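Local coordinates for PKS_KS domain-containing protein (Photorhabdus luminescens subsp. laumondii, PDB 6SMO), which probably works as a 3-oxoacyl-[acyl-carrier-protein] synthase, a thiolase-fold ketosynthase that extends acyl chains by condensation, at residues E46-I51 / K388-P393; A193-L198 / S433-R438; T248-L253 / G333-Q338; L384-Q389 / Y416-A421. All blocks are in the same frame, centred on the assembly; numbering follows the deposited sequence.

Overall arrangement
Starting from the N terminus, helix 44-53 supplies the first half of contact 1, which closes a loop of 336 residues when the chain reaches 388-393. Helix 193-206 then opens contact 2, completed only by the last strand, 431-438, so contacts 1 and 2 cross along the chain. Contact 3 joins the loop at 248-253 to the turn before helix 337-350 and is nested inside both. Contact 4 bridges helix 372-388 and strand 420-427 within the loop of contact 2. It shares Lys388 and Gln389 with contact 1, and meets contact 2 where strands 420-427 and 431-438 pair, linking helices from both halves to one sheet.

Contact 1: E46-I51 / K388-P393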
loop_
_atom_site.group_PDB
_atom_site.type_symbol
_atom_site.label_atom_id
_atom_site.label_comp_id
_atom_site.label_asym_id
_atom_site.label_seq_id
_atom_site.Cartn_x
_atom_site.Cartn_y
_atom_site.Cartn_z
ATOM N N GLU B 46 27.344 1.729 11.590
ATOM C CA GLU B 46 26.836 1.151 12.866
ATOM C C GLU B 46 25.890 -0.017 12.560
ATOM O O GLU B 46 25.998 -1.053 13.243
ATOM C CB GLU B 46 26.130 2.221 13.703
ATOM C CG GLU B 46 25.861 1.791 15.135
ATOM C CD GLU B 46 24.943 2.718 15.916
ATOM O OE1 GLU B 46 24.063 2.203 16.634
ATOM O OE2 GLU B 46 25.114 3.950 15.809
ATOM N N PHE B 47 25.003 0.153 11.572
ATOM C CA PHE B 47 23.990 -0.848 11.140
ATOM C C PHE B 47 24.681 -2.162 10.756
ATOM O O PHE B 47 24.231 -3.225 11.227
ATOM C CB PHE B 47 23.155 -0.307 9.975
ATOM C CG PHE B 47 22.199 -1.302 9.364
ATOM C CD1 PHE B 47 21.054 -1.693 10.042
ATOM C CD2 PHE B 47 22.440 -1.843 8.110
ATOM C CE1 PHE B 47 20.175 -2.604 9.479
ATOM C CE2 PHE B 47 21.559 -2.755 7.549
ATOM C CZ PHE B 47 20.428 -3.134 8.235
ATOM N N TRP B 48 25.732 -2.090 9.930
ATOM C CA TRP B 48 26.450 -3.273 9.379
ATOM C C TRP B 48 27.160 -4.038 10.503
ATOM O O TRP B 48 26.993 -5.273 10.565
ATOM C CB TRP B 48 27.444 -2.870 8.283
ATOM C CG TRP B 48 28.289 -4.021 7.833
ATOM C CD1 TRP B 48 29.615 -4.223 8.089
ATOM C CD2 TRP B 48 27.845 -5.174 7.095
ATOM N NE1 TRP B 48 30.030 -5.406 7.539
ATOM C CE2 TRP B 48 28.967 -6.011 6.924
ATOM C CE3 TRP B 48 26.617 -5.571 6.553
ATOM C CZ2 TRP B 48 28.893 -7.221 6.231
ATOM C CZ3 TRP B 48 26.545 -6.766 5.870
ATOM C CH2 TRP B 48 27.669 -7.578 5.712
ATOM N N ASN B 49 27.933 -3.330 11.333
ATOM C CA ASN B 49 28.775 -3.909 12.416
ATOM C C ASN B 49 27.924 -4.817 13.313
ATOM O O ASN B 49 28.395 -5.922 13.640
ATOM C CB ASN B 49 29.459 -2.821 13.250
ATOM C CG ASN B 49 30.566 -2.103 12.505
ATOM O OD1 ASN B 49 31.190 -2.668 11.610
ATOM N ND2 ASN B 49 30.820 -0.858 12.871
ATOM N N ASN B 50 26.722 -4.367 13.686
ATOM C CA ASN B 50 25.828 -5.069 14.645
ATOM C C ASN B 50 25.257 -6.336 13.992
ATOM O O ASN B 50 25.276 -7.389 14.660
ATOM C CB ASN B 50 24.734 -4.140 15.182
ATOM C CG ASN B 50 25.263 -3.123 16.172
ATOM O OD1 ASN B 50 25.047 -1.924 16.016
ATOM N ND2 ASN B 50 25.967 -3.589 17.190
ATOM N N ILE B 51 24.782 -6.250 12.743
ATOM C CA ILE B 51 24.151 -7.400 12.022
ATOM C C ILE B 51 25.238 -8.403 11.610
ATOM O O ILE B 51 24.913 -9.602 11.507
ATOM C CB ILE B 51 23.288 -6.946 10.823
ATOM C CG1 ILE B 51 24.112 -6.325 9.691
ATOM C CG2 ILE B 51 22.176 -6.016 11.288
ATOM C CD1 ILE B 51 23.396 -6.303 8.359
ATOM N N LYS B 388 30.416 -6.477 0.479
ATOM C CA LYS B 388 31.449 -6.972 1.431
ATOM C C LYS B 388 31.585 -8.498 1.337
ATOM O O LYS B 388 32.405 -9.054 2.095
ATOM C CB LYS B 388 31.102 -6.504 2.848
ATOM C CG LYS B 388 31.248 -5.003 3.074
ATOM C CD LYS B 388 30.519 -4.490 4.297
ATOM C CE LYS B 388 30.625 -2.988 4.463
ATOM N NZ LYS B 388 31.934 -2.587 5.034
ATOM N N GLN B 389 30.832 -9.145 0.436
ATOM C CA GLN B 389 30.859 -10.615 0.195
ATOM C C GLN B 389 30.735 -11.355 1.533
ATOM O O GLN B 389 31.471 -12.342 1.741
ATOM C CB GLN B 389 32.137 -11.013 -0.548
ATOM C CG GLN B 389 32.253 -10.421 -1.946
ATOM C CD GLN B 389 31.360 -11.110 -2.950
ATOM O OE1 GLN B 389 30.140 -10.953 -2.940
ATOM N NE2 GLN B 389 31.967 -11.875 -3.842
ATOM N N TYR B 390 29.841 -10.880 2.407
ATOM C CA TYR B 390 29.527 -11.473 3.733
ATOM C C TYR B 390 28.014 -11.687 3.831
ATOM O O TYR B 390 27.257 -10.923 3.200
ATOM C CB TYR B 390 30.035 -10.575 4.866
ATOM C CG TYR B 390 29.944 -11.190 6.240
ATOM C CD1 TYR B 390 30.981 -11.955 6.750
ATOM C CD2 TYR B 390 28.821 -11.013 7.031
ATOM C CE1 TYR B 390 30.907 -12.527 8.010
ATOM C CE2 TYR B 390 28.729 -11.579 8.294
ATOM C CZ TYR B 390 29.776 -12.338 8.786
ATOM O OH TYR B 390 29.695 -12.896 10.029
ATOM N N VAL B 391 27.598 -12.697 4.597
ATOM C CA VAL B 391 26.168 -13.061 4.819
ATOM C C VAL B 391 25.891 -13.037 6.327
ATOM O O VAL B 391 26.537 -13.816 7.055
ATOM C CB VAL B 391 25.842 -14.433 4.197
ATOM C CG1 VAL B 391 24.428 -14.880 4.523
ATOM C CG2 VAL B 391 26.062 -14.435 2.693
ATOM N N HIS B 392 24.974 -12.169 6.772
ATOM C CA HIS B 392 24.560 -12.039 8.195
ATOM C C HIS B 392 23.749 -13.271 8.587
ATOM O O HIS B 392 23.048 -13.843 7.754
ATOM C CB HIS B 392 23.813 -10.717 8.447
ATOM C CG HIS B 392 22.431 -10.653 7.882
ATOM N ND1 HIS B 392 21.387 -11.408 8.385
ATOM C CD2 HIS B 392 21.908 -9.904 6.888
ATOM C CE1 HIS B 392 20.288 -11.142 7.709
ATOM N NE2 HIS B 392 20.581 -10.223 6.784
ATOM N N PRO B 393 23.829 -13.726 9.859
ATOM C CA PRO B 393 23.109 -14.921 10.299
ATOM C C PRO B 393 21.663 -14.647 10.735
ATOM O O PRO B 393 21.336 -13.505 11.002
ATOM C CB PRO B 393 23.941 -15.367 11.506
ATOM C CG PRO B 393 24.423 -14.064 12.116
ATOM C CD PRO B 393 24.624 -13.125 10.942
#
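Trp48 reaches from helix 44-53 to Lys388 and Tyr390, with CG set anti to the backbone N (chi1 173°). The Lys388 side chain slides past the indole in the opposite direction, with CD over one face, offset toward the rim. This CD makes a CH-pi contact 3.6 Å from the centroid of the Trp48 five-membered ring. Further along, the Lys388 chain bends at chi4 (-79°), and NZ comes within 4.5 Å of that same centroid, an off-centre cation-pi contact. The far rim of the indole meets the next residue but one: Tyr390 CB lies in the ring plane at the edge, 3.8 Å from Trp48 CZ2. The two aromatic rings are set obliquely, their planes at 82°, while the Tyr390 ring stacks on His52.

Here the helix near the N terminus of this ketosynthase packs on the connection from helix 372-388 to the short strand 390-391, in the C-terminal half of the thiolase fold. Trp48 also touches Leu384 of that helix.

One helical turn on, Ile51 takes over. Its carbonyl O faces carbon rather than a donor across the contact, with His392 CB at 3.4 Å and Pro393 CD at 3.6 Å. The side chains cross at an angle, Ile51 CD1 standing 4.2 Å from His392 CD2, and Met366 of helix 364-367 touches both residues. The backbone of His392 is held from elsewhere, its N by Glu385 OE2 and its O by Asn361 ND2.

Contact 2: A193-L198 / S433-R438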
loop_
_atom_site.group_PDB
_atom_site.type_symbol
_atom_site.label_atom_id
_atom_site.label_comp_id
_atom_site.label_asym_id
_atom_site.label_seq_id
_atom_site.Cartn_x
_atom_site.Cartn_y
_atom_site.Cartn_z
ATOM N N ALA B 193 5.219 -2.954 0.200
ATOM C CA ALA B 193 5.349 -1.551 -0.262
ATOM C C ALA B 193 6.821 -1.182 -0.485
ATOM O O ALA B 193 7.104 -0.492 -1.483
ATOM C CB ALA B 193 4.696 -0.633 0.742
ATOM N N GLY B 194 7.712 -1.620 0.411
ATOM C CA GLY B 194 9.163 -1.355 0.340
ATOM C C GLY B 194 9.757 -1.766 -0.998
ATOM O O GLY B 194 10.370 -0.900 -1.652
ATOM N N LEU B 195 9.577 -3.031 -1.393
ATOM C CA LEU B 195 10.099 -3.594 -2.671
ATOM C C LEU B 195 9.323 -3.009 -3.856
ATOM O O LEU B 195 9.928 -2.869 -4.936
ATOM C CB LEU B 195 9.984 -5.122 -2.667
ATOM C CG LEU B 195 10.897 -5.883 -1.705
ATOM C CD1 LEU B 195 11.001 -7.339 -2.127
ATOM C CD2 LEU B 195 12.287 -5.266 -1.623
ATOM N N ASP B 196 8.034 -2.709 -3.672
ATOM C CA ASP B 196 7.153 -2.142 -4.729
ATOM C C ASP B 196 7.630 -0.727 -5.082
ATOM O O ASP B 196 7.554 -0.365 -6.274
ATOM C CB ASP B 196 5.683 -2.174 -4.302
ATOM C CG ASP B 196 5.097 -3.574 -4.218
ATOM O OD1 ASP B 196 5.816 -4.536 -4.553
ATOM O OD2 ASP B 196 3.921 -3.693 -3.823
ATOM N N ALA B 197 8.107 0.034 -4.090
ATOM C CA ALA B 197 8.711 1.377 -4.260
ATOM C C ALA B 197 10.020 1.255 -5.050
ATOM O O ALA B 197 10.247 2.087 -5.949
ATOM C CB ALA B 197 8.933 2.023 -2.916
ATOM N N LEU B 198 10.845 0.256 -4.719
ATOM C CA LEU B 198 12.099 -0.078 -5.449
ATOM C C LEU B 198 11.748 -0.555 -6.865
ATOM O O LEU B 198 12.491 -0.210 -7.803
ATOM C CB LEU B 198 12.869 -1.155 -4.677
ATOM C CG LEU B 198 13.467 -0.712 -3.342
ATOM C CD1 LEU B 198 13.865 -1.914 -2.499
ATOM C CD2 LEU B 198 14.663 0.202 -3.556
ATOM N N SER B 433 6.126 -9.990 -3.319
ATOM C CA SER B 433 7.036 -9.106 -4.092
ATOM C C SER B 433 8.472 -9.629 -3.994
ATOM O O SER B 433 8.914 -9.939 -2.870
ATOM C CB SER B 433 6.930 -7.679 -3.623
ATOM O OG SER B 433 5.672 -7.124 -3.981
ATOM N N VAL B 434 9.157 -9.726 -5.137
ATOM C CA VAL B 434 10.556 -10.231 -5.264
ATOM C C VAL B 434 11.352 -9.246 -6.130
ATOM O O VAL B 434 10.815 -8.808 -7.167
ATOM C CB VAL B 434 10.584 -11.653 -5.861
ATOM C CG1 VAL B 434 12.003 -12.182 -6.019
ATOM C CG2 VAL B 434 9.747 -12.625 -5.043
ATOM N N ILE B 435 12.573 -8.908 -5.705
ATOM C CA ILE B 435 13.585 -8.178 -6.530
ATOM C C ILE B 435 14.832 -9.060 -6.643
ATOM O O ILE B 435 15.174 -9.736 -5.653
ATOM C CB ILE B 435 13.914 -6.783 -5.955
ATOM C CG1 ILE B 435 14.326 -6.837 -4.482
ATOM C CG2 ILE B 435 12.756 -5.824 -6.175
ATOM C CD1 ILE B 435 15.111 -5.633 -4.020
ATOM N N VAL B 436 15.466 -9.062 -7.817
ATOM C CA VAL B 436 16.727 -9.809 -8.100
ATOM C C VAL B 436 17.879 -8.800 -8.107
ATOM O O VAL B 436 17.896 -7.935 -9.003
ATOM C CB VAL B 436 16.642 -10.580 -9.432
ATOM C CG1 VAL B 436 17.928 -11.337 -9.732
ATOM C CG2 VAL B 436 15.449 -11.524 -9.460
ATOM N N MET B 437 18.788 -8.904 -7.133
ATOM C CA MET B 437 20.017 -8.074 -7.046
ATOM C C MET B 437 21.215 -8.899 -7.524
ATOM O O MET B 437 21.156 -10.141 -7.440
ATOM C CB MET B 437 20.256 -7.582 -5.616
ATOM C CG MET B 437 19.261 -6.527 -5.181
ATOM S SD MET B 437 19.918 -5.454 -3.887
ATOM C CE MET B 437 18.614 -4.230 -3.785
ATOM N N ARG B 438 22.258 -8.216 -8.002
ATOM C CA ARG B 438 23.406 -8.818 -8.726
ATOM C C ARG B 438 24.672 -8.006 -8.430
ATOM O O ARG B 438 24.564 -6.771 -8.288
ATOM C CB ARG B 438 23.090 -8.842 -10.225
ATOM C CG ARG B 438 24.045 -9.674 -11.068
ATOM C CD ARG B 438 23.649 -9.623 -12.532
ATOM N NE ARG B 438 24.531 -10.403 -13.389
ATOM C CZ ARG B 438 24.406 -10.511 -14.710
ATOM N NH1 ARG B 438 23.429 -9.884 -15.346
ATOM N NH2 ARG B 438 25.267 -11.247 -15.394
#
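Leu195 points from helix 193-206 at Ser433 and Ile435 on strand 431-438. Its CB starts 4.1 Å from Ser433 CB. Beyond CG, Leu195 CD1 meets mainly the Ser433 carbonyl, 3.4 Å from Ser433 O, whereas Leu195 CD2 runs onto the Ile435 side chain: it lies 3.7 Å from Ile435 CD1 and also touches Ile435 CG1. The Leu195 and Ile435 side chains cross at a slant, and one turn further along the helix Leu198 CD1 adds a looser touch at 4.2 Å from Ile435 CD1.

Next to this apolar patch sits a buried polar one. Ser433 OG, anti to its carbonyl carbon (chi1 -69°), donates a 2.7 Å hydrogen bond to Asp196 OD1, meeting the carboxylate on its syn side and 16° out of its plane. Tyr289 OH also bonds to OD1. OD2 bonds to Thr189 OG1 and forms a salt bridge with Lys153 of the partner subunit, the Ketoacyl_synth_N domain-containing protein. The carboxylate is thus satisfied at both oxygens and probably stays ionised.

The axes of 193-198 and 433-438 approach to 8.0 Å and cross at 46°. This is the layered packing of the thiolase fold, in which the buried helix that follows the pocket residue Cys191 lies against a strand of the core sheet.

Contact 3: T248-L253 / G333-Q338; sequences TCPFSL and GSSTAQ
Ser335, Gly333 and Pro250 make up most of this junction. Ser335 stands its side chain toward the loop 248-253, with OG anti to its own backbone N (chi1 -172°), and there OG accepts a hydrogen bond from Cys249 N at 3.0 Å, bent to 143° at the hydrogen. The Pro250 ring fills in beside it: CG lies 4.1 Å from Ser335 CB and 3.6 Å from Gly333 O, a carbonyl that takes its hydrogen bond from Ser362 OG. Gly333 has positive phi (47°), and its CA lies 4.5 Å from CZ, the ring end of Phe251.

A water joins the two segments beside Ser335, donating to Thr248 OG1 at 3.1 Å and to Ser334 O at 2.8 Å. Thr248 OG1 is also hydrogen-bonded to Lys364 O.

Right after this turn Thr336 takes the N-cap position of helix 337-350. The sequence GSST falls where ketosynthases carry the His-Gly-Thr-Gly-Thr motif after a core strand, and Gly333 is about 11 Å at the nearest from the bound 3,5,7,9,11-pentakis(oxidanylidene)dodecanal, so the contact probably belongs to the surroundings of the active site.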
loop_
_atom_site.group_PDB
_atom_site.type_symbol
_atom_site.label_atom_id
_atom_site.label_comp_id
_atom_site.label_asym_id
_atom_site.label_seq_id
_atom_site.Cartn_x
_atom_site.Cartn_y
_atom_site.Cartn_z
ATOM N N THR B 248 11.642 -13.270 18.533
ATOM C CA THR B 248 11.771 -13.331 17.049
ATOM C C THR B 248 12.846 -14.368 16.699
ATOM O O THR B 248 14.041 -14.080 16.912
ATOM C CB THR B 248 12.021 -11.944 16.435
ATOM O OG1 THR B 248 12.259 -12.120 15.038
ATOM C CG2 THR B 248 13.179 -11.185 17.048
ATOM N N CYS B 249 12.425 -15.539 16.206
ATOM C CA CYS B 249 13.294 -16.693 15.848
ATOM C C CYS B 249 12.811 -17.313 14.537
ATOM O O CYS B 249 12.107 -18.320 14.547
ATOM C CB CYS B 249 13.306 -17.732 16.965
ATOM S SG CYS B 249 11.654 -18.174 17.564
ATOM N N PRO B 250 13.156 -16.714 13.373
ATOM C CA PRO B 250 12.732 -17.233 12.070
ATOM C C PRO B 250 13.232 -18.655 11.771
ATOM O O PRO B 250 14.395 -18.930 12.017
ATOM C CB PRO B 250 13.345 -16.248 11.059
ATOM C CG PRO B 250 13.594 -14.989 11.861
ATOM C CD PRO B 250 13.945 -15.480 13.249
ATOM N N PHE B 251 12.333 -19.510 11.265
ATOM C CA PHE B 251 12.586 -20.903 10.801
ATOM C C PHE B 251 12.814 -21.848 11.991
ATOM O O PHE B 251 13.121 -23.034 11.746
ATOM C CB PHE B 251 13.763 -20.948 9.820
ATOM C CG PHE B 251 13.665 -19.965 8.681
ATOM C CD1 PHE B 251 12.725 -20.138 7.675
ATOM C CD2 PHE B 251 14.508 -18.866 8.614
ATOM C CE1 PHE B 251 12.632 -19.233 6.628
ATOM C CE2 PHE B 251 14.415 -17.963 7.566
ATOM C CZ PHE B 251 13.478 -18.147 6.576
ATOM N N SER B 252 12.648 -21.359 13.225
ATOM C CA SER B 252 12.754 -22.155 14.476
ATOM C C SER B 252 11.392 -22.781 14.796
ATOM O O SER B 252 10.364 -22.190 14.411
ATOM C CB SER B 252 13.250 -21.315 15.624
ATOM O OG SER B 252 14.550 -20.810 15.359
ATOM N N LEU B 253 11.398 -23.925 15.487
ATOM C CA LEU B 253 10.183 -24.705 15.850
ATOM C C LEU B 253 9.390 -23.970 16.943
ATOM O O LEU B 253 8.186 -24.259 17.083
ATOM C CB LEU B 253 10.619 -26.102 16.307
ATOM C CG LEU B 253 9.501 -27.107 16.601
ATOM C CD1 LEU B 253 8.502 -27.188 15.456
ATOM C CD2 LEU B 253 10.083 -28.483 16.889
ATOM N N GLY B 333 11.124 -13.766 6.246
ATOM C CA GLY B 333 11.376 -14.312 7.597
ATOM C C GLY B 333 10.722 -13.581 8.757
ATOM O O GLY B 333 11.473 -13.144 9.625
ATOM N N SER B 334 9.400 -13.420 8.773
ATOM C CA SER B 334 8.709 -12.701 9.881
ATOM C C SER B 334 8.762 -13.442 11.231
ATOM O O SER B 334 8.558 -12.792 12.264
ATOM C CB SER B 334 7.313 -12.300 9.508
ATOM O OG SER B 334 6.573 -13.410 9.052
ATOM N N SER B 335 8.946 -14.760 11.211
ATOM C CA SER B 335 8.981 -15.633 12.416
ATOM C C SER B 335 7.552 -15.947 12.883
ATOM O O SER B 335 7.358 -16.153 14.096
ATOM C CB SER B 335 9.812 -15.026 13.525
ATOM O OG SER B 335 9.988 -15.950 14.590
ATOM N N THR B 336 6.592 -15.978 11.951
ATOM C CA THR B 336 5.233 -16.553 12.148
ATOM C C THR B 336 5.253 -18.000 11.645
ATOM O O THR B 336 6.158 -18.333 10.855
ATOM C CB THR B 336 4.153 -15.733 11.429
ATOM O OG1 THR B 336 4.431 -15.754 10.029
ATOM C CG2 THR B 336 4.073 -14.301 11.914
ATOM N N ALA B 337 4.292 -18.817 12.085
ATOM C CA ALA B 337 4.181 -20.255 11.744
ATOM C C ALA B 337 3.962 -20.429 10.235
ATOM O O ALA B 337 4.546 -21.372 9.664
ATOM C CB ALA B 337 3.063 -20.888 12.540
ATOM N N GLN B 338 3.174 -19.542 9.614
ATOM C CA GLN B 338 2.645 -19.704 8.230
ATOM C C GLN B 338 3.597 -19.087 7.194
ATOM O O GLN B 338 3.641 -19.619 6.067
ATOM C CB GLN B 338 1.252 -19.079 8.121
ATOM C CG GLN B 338 0.208 -19.779 8.980
ATOM C CD GLN B 338 -1.196 -19.311 8.680
ATOM O OE1 GLN B 338 -1.877 -18.744 9.531
ATOM N NE2 GLN B 338 -1.639 -19.545 7.456
HETATM O O HOH W 1 9.777 -10.768 13.764
#

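Contact 4: L384-Q389 / Y416-A421; sequences LEIEKQ and YPIKTA
Ile418 is the tightly packed centre of this contact, set against Glu385 and Ile386 on the last turns of helix 372-388. Its CG1 is anti to the carbonyl carbon (chi1 -54°), and CD1, beyond it, rests on the helix backbone 3.6 Å from Glu385 O. The other branch, CG2, meets Ile386 CG1 at 3.9 Å, the two isoleucine side chains crossing at about a right angle. Ile386 then runs deeper, and its CD1 ends 3.9 Å from Ala421 CB. All four of these residues are buried, and the carboxylate of Glu385 is turned to other partners, with OE2 receiving Asn361 ND2 as well as the backbone N of His392.

The outer side is looser and polar. Gln389, the first residue to leave the helix, has positive phi, and its O accepts a hydrogen bond from Tyr416 N at 2.9 Å, the donor standing 41° out of the carbonyl plane. Its side chain bends at chi2 (-75°), and its amide lies beside Pro417 and Ile418: OE1 takes a weak bond from Ile418 N at 3.3 Å, while NE2 lies against Pro417 CA at 3.6 Å. Pro417 is exposed and Gln389 partly so, which makes this the solvent side.

Tyr328 of strand 326-330 touches both Ile418 and Ala421. Val391 of strand 390-391 packs on Tyr416 and Ile418, Val44 and Phe47 of helix 44-53 lie against Leu384, and Ala421 pairs by backbone with Met437 of strand 431-438.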
loop_
_atom_site.group_PDB
_atom_site.type_symbol
_atom_site.label_atom_id
_atom_site.label_comp_id
_atom_site.label_asym_id
_atom_site.label_seq_id
_atom_site.Cartn_x
_atom_site.Cartn_y
_atom_site.Cartn_z
ATOM N N LEU B 384 24.841 -4.163 1.192
ATOM C CA LEU B 384 26.086 -4.226 2.007
ATOM C C LEU B 384 26.661 -5.649 1.975
ATOM O O LEU B 384 27.902 -5.778 1.934
ATOM C CB LEU B 384 25.775 -3.791 3.443
ATOM C CG LEU B 384 25.441 -2.311 3.624
ATOM C CD1 LEU B 384 24.770 -2.064 4.967
ATOM C CD2 LEU B 384 26.687 -1.450 3.482
ATOM N N GLU B 385 25.794 -6.668 1.999
ATOM C CA GLU B 385 26.180 -8.108 1.982
ATOM C C GLU B 385 26.910 -8.437 0.673
ATOM O O GLU B 385 27.961 -9.103 0.741
ATOM C CB GLU B 385 24.952 -9.005 2.154
ATOM C CG GLU B 385 24.523 -9.182 3.598
ATOM C CD GLU B 385 23.264 -10.012 3.773
ATOM O OE1 GLU B 385 22.227 -9.637 3.195
ATOM O OE2 GLU B 385 23.323 -11.039 4.478
ATOM N N ILE B 386 26.368 -7.991 -0.467
ATOM C CA ILE B 386 26.935 -8.237 -1.828
ATOM C C ILE B 386 28.268 -7.488 -1.955
ATOM O O ILE B 386 29.228 -8.084 -2.486
ATOM C CB ILE B 386 25.931 -7.833 -2.929
ATOM C CG1 ILE B 386 24.714 -8.764 -2.940
ATOM C CG2 ILE B 386 26.607 -7.776 -4.293
ATOM C CD1 ILE B 386 23.527 -8.226 -3.705
ATOM N N GLU B 387 28.314 -6.234 -1.492
ATOM C CA GLU B 387 29.523 -5.363 -1.511
ATOM C C GLU B 387 30.670 -6.047 -0.760
ATOM O O GLU B 387 31.767 -6.168 -1.343
ATOM C CB GLU B 387 29.227 -3.999 -0.885
ATOM C CG GLU B 387 29.386 -2.840 -1.851
ATOM C CD GLU B 387 30.797 -2.289 -1.948
ATOM O OE1 GLU B 387 31.338 -2.247 -3.072
ATOM O OE2 GLU B 387 31.349 -1.898 -0.900
ATOM N N LYS B 388 30.416 -6.477 0.479
ATOM C CA LYS B 388 31.449 -6.972 1.431
ATOM C C LYS B 388 31.585 -8.498 1.337
ATOM O O LYS B 388 32.405 -9.054 2.095
ATOM C CB LYS B 388 31.102 -6.504 2.848
ATOM C CG LYS B 388 31.248 -5.003 3.074
ATOM C CD LYS B 388 30.519 -4.490 4.297
ATOM C CE LYS B 388 30.625 -2.988 4.463
ATOM N NZ LYS B 388 31.934 -2.587 5.034
ATOM N N GLN B 389 30.832 -9.145 0.436
ATOM C CA GLN B 389 30.859 -10.615 0.195
ATOM C C GLN B 389 30.735 -11.355 1.533
ATOM O O GLN B 389 31.471 -12.342 1.741
ATOM C CB GLN B 389 32.137 -11.013 -0.548
ATOM C CG GLN B 389 32.253 -10.421 -1.946
ATOM C CD GLN B 389 31.360 -11.110 -2.950
ATOM O OE1 GLN B 389 30.140 -10.953 -2.940
ATOM N NE2 GLN B 389 31.967 -11.875 -3.842
ATOM N N TYR B 416 30.913 -15.189 2.164
ATOM C CA TYR B 416 30.293 -15.975 1.065
ATOM C C TYR B 416 30.316 -15.161 -0.226
ATOM O O TYR B 416 29.929 -13.994 -0.226
ATOM C CB TYR B 416 28.866 -16.379 1.442
ATOM C CG TYR B 416 28.289 -17.482 0.592
ATOM C CD1 TYR B 416 28.484 -18.814 0.920
ATOM C CD2 TYR B 416 27.558 -17.197 -0.549
ATOM C CE1 TYR B 416 27.963 -19.834 0.141
ATOM C CE2 TYR B 416 27.029 -18.205 -1.339
ATOM C CZ TYR B 416 27.231 -19.529 -0.993
ATOM O OH TYR B 416 26.713 -20.526 -1.768
ATOM N N PRO B 417 30.766 -15.743 -1.363
ATOM C CA PRO B 417 30.799 -15.022 -2.634
ATOM C C PRO B 417 29.419 -15.036 -3.309
ATOM O O PRO B 417 29.070 -16.034 -3.914
ATOM C CB PRO B 417 31.855 -15.787 -3.445
ATOM C CG PRO B 417 31.807 -17.208 -2.908
ATOM C CD PRO B 417 31.257 -17.123 -1.497
ATOM N N ILE B 418 28.673 -13.934 -3.176
ATOM C CA ILE B 418 27.292 -13.770 -3.719
ATOM C C ILE B 418 27.402 -13.325 -5.182
ATOM O O ILE B 418 28.032 -12.278 -5.431
ATOM C CB ILE B 418 26.473 -12.768 -2.876
ATOM C CG1 ILE B 418 26.463 -13.139 -1.390
ATOM C CG2 ILE B 418 25.059 -12.630 -3.424
ATOM C CD1 ILE B 418 26.119 -11.988 -0.471
ATOM N N LYS B 419 26.815 -14.099 -6.102
ATOM C CA LYS B 419 26.697 -13.757 -7.547
ATOM C C LYS B 419 25.333 -13.095 -7.778
ATOM O O LYS B 419 25.297 -11.855 -7.917
ATOM C CB LYS B 419 26.887 -15.002 -8.423
ATOM C CG LYS B 419 28.299 -15.213 -8.953
ATOM C CD LYS B 419 29.314 -15.568 -7.888
ATOM C CE LYS B 419 30.729 -15.627 -8.424
ATOM N NZ LYS B 419 31.699 -16.016 -7.372
ATOM N N THR B 420 24.261 -13.895 -7.796
ATOM C CA THR B 420 22.855 -13.452 -7.994
ATOM C C THR B 420 22.085 -13.651 -6.685
ATOM O O THR B 420 22.014 -14.802 -6.217
ATOM C CB THR B 420 22.196 -14.208 -9.155
ATOM O OG1 THR B 420 23.035 -14.078 -10.303
ATOM C CG2 THR B 420 20.809 -13.699 -9.481
ATOM N N ALA B 421 21.534 -12.568 -6.128
ATOM C CA ALA B 421 20.799 -12.551 -4.841
ATOM C C ALA B 421 19.298 -12.378 -5.098
ATOM O O ALA B 421 18.934 -11.586 -5.989
ATOM C CB ALA B 421 21.337 -11.450 -3.960
#